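Local coordinates for protein chitinase (Paenibacillus sp. FPU-7, PDB 5GZT) that probably hydrolyses internal beta-1,4 linkages of chitin and chitodextrins at random, as an endo-acting chitinase with two glycoside hydrolase family 18 domains, at residues N811-F816 / Q824-P829. Numbering follows the deposited sequence.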
# COMPACT_ATOMS: atom_id res chain seq x y z
N ASN B 811 1.92 -1.29 -57.23
CA ASN B 811 1.06 -1.44 -56.06
C ASN B 811 0.35 -0.11 -55.69
O ASN B 811 -0.86 -0.07 -55.36
CB ASN B 811 1.87 -2.02 -54.89
CG ASN B 811 1.01 -2.28 -53.62
OD1 ASN B 811 0.08 -3.06 -53.65
ND2 ASN B 811 1.38 -1.66 -52.51
N TRP B 812 1.09 1.00 -55.75
CA TRP B 812 0.57 2.26 -55.37
C TRP B 812 -0.32 2.80 -56.50
O TRP B 812 -1.39 3.37 -56.18
CB TRP B 812 1.69 3.25 -55.05
CG TRP B 812 1.25 4.64 -54.78
CD1 TRP B 812 0.83 5.14 -53.56
CD2 TRP B 812 1.24 5.75 -55.68
NE1 TRP B 812 0.58 6.47 -53.67
CE2 TRP B 812 0.83 6.88 -54.95
CE3 TRP B 812 1.61 5.91 -57.00
CZ2 TRP B 812 0.68 8.11 -55.51
CZ3 TRP B 812 1.49 7.16 -57.56
CH2 TRP B 812 1.02 8.24 -56.84
N VAL B 813 0.14 2.69 -57.76
CA VAL B 813 -0.58 3.26 -58.89
C VAL B 813 -2.00 2.66 -58.92
O VAL B 813 -2.98 3.40 -59.06
CB VAL B 813 0.13 2.97 -60.21
CG1 VAL B 813 -0.79 3.17 -61.41
CG2 VAL B 813 1.39 3.85 -60.37
N ASN B 814 -2.09 1.34 -58.74
CA ASN B 814 -3.35 0.61 -58.74
C ASN B 814 -3.96 0.36 -57.39
O ASN B 814 -4.83 -0.51 -57.30
CB ASN B 814 -3.19 -0.74 -59.47
CG ASN B 814 -2.93 -0.56 -60.92
OD1 ASN B 814 -3.05 0.56 -61.44
ND2 ASN B 814 -2.50 -1.61 -61.57
N GLU B 815 -3.58 1.12 -56.37
CA GLU B 815 -4.16 0.95 -55.06
C GLU B 815 -5.71 0.96 -55.09
O GLU B 815 -6.33 0.15 -54.44
CB GLU B 815 -3.71 2.09 -54.18
CG GLU B 815 -4.27 2.03 -52.77
CD GLU B 815 -3.59 2.96 -51.84
OE1 GLU B 815 -2.84 3.89 -52.26
OE2 GLU B 815 -3.79 2.75 -50.65
N PHE B 816 -6.28 1.92 -55.83
CA PHE B 816 -7.71 2.10 -56.00
C PHE B 816 -8.15 1.63 -57.41
O PHE B 816 -7.45 1.88 -58.44
CB PHE B 816 -8.10 3.58 -55.83
CG PHE B 816 -7.76 4.12 -54.48
CD1 PHE B 816 -8.59 3.89 -53.40
CD2 PHE B 816 -6.58 4.80 -54.27
CE1 PHE B 816 -8.27 4.35 -52.15
CE2 PHE B 816 -6.24 5.27 -53.01
CZ PHE B 816 -7.09 5.04 -51.95
N GLN B 824 -4.26 9.21 -63.06
CA GLN B 824 -3.56 10.34 -62.41
C GLN B 824 -2.23 9.84 -61.73
O GLN B 824 -1.25 10.51 -61.76
CB GLN B 824 -4.55 10.92 -61.44
CG GLN B 824 -4.11 11.80 -60.32
CD GLN B 824 -5.27 11.83 -59.31
OE1 GLN B 824 -6.45 11.82 -59.70
NE2 GLN B 824 -4.94 11.81 -58.02
N ARG B 825 -2.25 8.63 -61.17
CA ARG B 825 -1.08 8.06 -60.49
C ARG B 825 -0.01 7.70 -61.49
O ARG B 825 1.15 8.06 -61.29
CB ARG B 825 -1.49 6.94 -59.55
CG ARG B 825 -2.16 7.51 -58.29
CD ARG B 825 -2.42 6.48 -57.25
NE ARG B 825 -2.77 7.15 -56.02
CZ ARG B 825 -2.86 6.58 -54.82
NH1 ARG B 825 -2.65 5.29 -54.61
NH2 ARG B 825 -3.20 7.32 -53.79
N ARG B 826 -0.40 7.09 -62.62
CA ARG B 826 0.55 6.78 -63.71
C ARG B 826 1.26 8.02 -64.22
O ARG B 826 2.43 7.94 -64.63
CB ARG B 826 -0.11 6.05 -64.89
CG ARG B 826 -0.53 4.61 -64.57
CD ARG B 826 -0.97 3.73 -65.78
NE ARG B 826 -2.16 4.23 -66.47
CZ ARG B 826 -3.42 3.88 -66.21
NH1 ARG B 826 -3.76 2.98 -65.29
NH2 ARG B 826 -4.39 4.44 -66.91
N ASN B 827 0.55 9.14 -64.18
CA ASN B 827 1.04 10.42 -64.61
C ASN B 827 1.40 11.37 -63.42
O ASN B 827 1.41 12.59 -63.57
CB ASN B 827 -0.05 11.10 -65.44
CG ASN B 827 -0.27 10.40 -66.75
OD1 ASN B 827 -1.26 9.72 -66.93
ND2 ASN B 827 0.69 10.50 -67.63
N ASN B 828 1.78 10.80 -62.29
CA ASN B 828 2.19 11.60 -61.14
C ASN B 828 3.19 12.66 -61.56
O ASN B 828 4.15 12.38 -62.28
CB ASN B 828 2.78 10.71 -60.06
CG ASN B 828 2.80 11.40 -58.75
OD1 ASN B 828 1.76 11.55 -58.12
ND2 ASN B 828 3.95 11.92 -58.39
N PRO B 829 2.92 13.91 -61.17
CA PRO B 829 3.66 15.04 -61.66
C PRO B 829 5.04 15.28 -61.03
O PRO B 829 5.34 16.37 -60.63
CB PRO B 829 2.70 16.20 -61.36
CG PRO B 829 2.03 15.79 -60.10
CD PRO B 829 1.84 14.30 -60.26
O HOH W 1 -2.14 1.15 -63.85
O HOH W 2 -2.50 6.09 -51.22
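R825 lies flat over the indole of W812, a clear case of one arginine serving as cation, hydrogen-bond donor and greasy arm at once. Guanidinium and ring planes are 4° apart. CZ of R825 stands 3.9 Å from the centroid of the five-membered ring of W812, a cation-pi contact, while CD of R825 makes a CH-pi contact 3.7 Å from the centroid of the six-membered ring. The extended chain from CG to NE lets methylenes and guanidinium share one face of the indole. On the opposite face of the guanidinium sits the rim of F816, its ring turned steeply at 71°.

Two hydrogen bonds, one of them part of a salt bridge, fix the rotation of the guanidinium. NH1 of R825 donates to W812 O at 2.8 Å and, in the salt bridge, to E815 OE1 at 2.7 Å; the latter is nearly straight and meets the carboxylate on its anti side. W812 O also accepts from E815 N, the two donors coming from opposite faces of its plane. A water links E815 OE1 to R825 NH2. A leucine here, having no guanidinium, would probably leave the E815 carboxylate without this cationic mate and W812 O without one of its two donors.

Two smaller contacts flank the stack. V813 CG1 packs on R826 CG at 3.5 Å, while the R826 guanidinium turns to salt bridges with E823 and E819; N828 OD1 approaches W812 CH2 at the ring edge, while ND2 of N828 hydrogen-bonds to G772 O.

The arrangement ties the end of helix 810-813 to that of helix 819-826, in the excursion between strands 790-799 and 848-854 of the second family 18 TIM barrel.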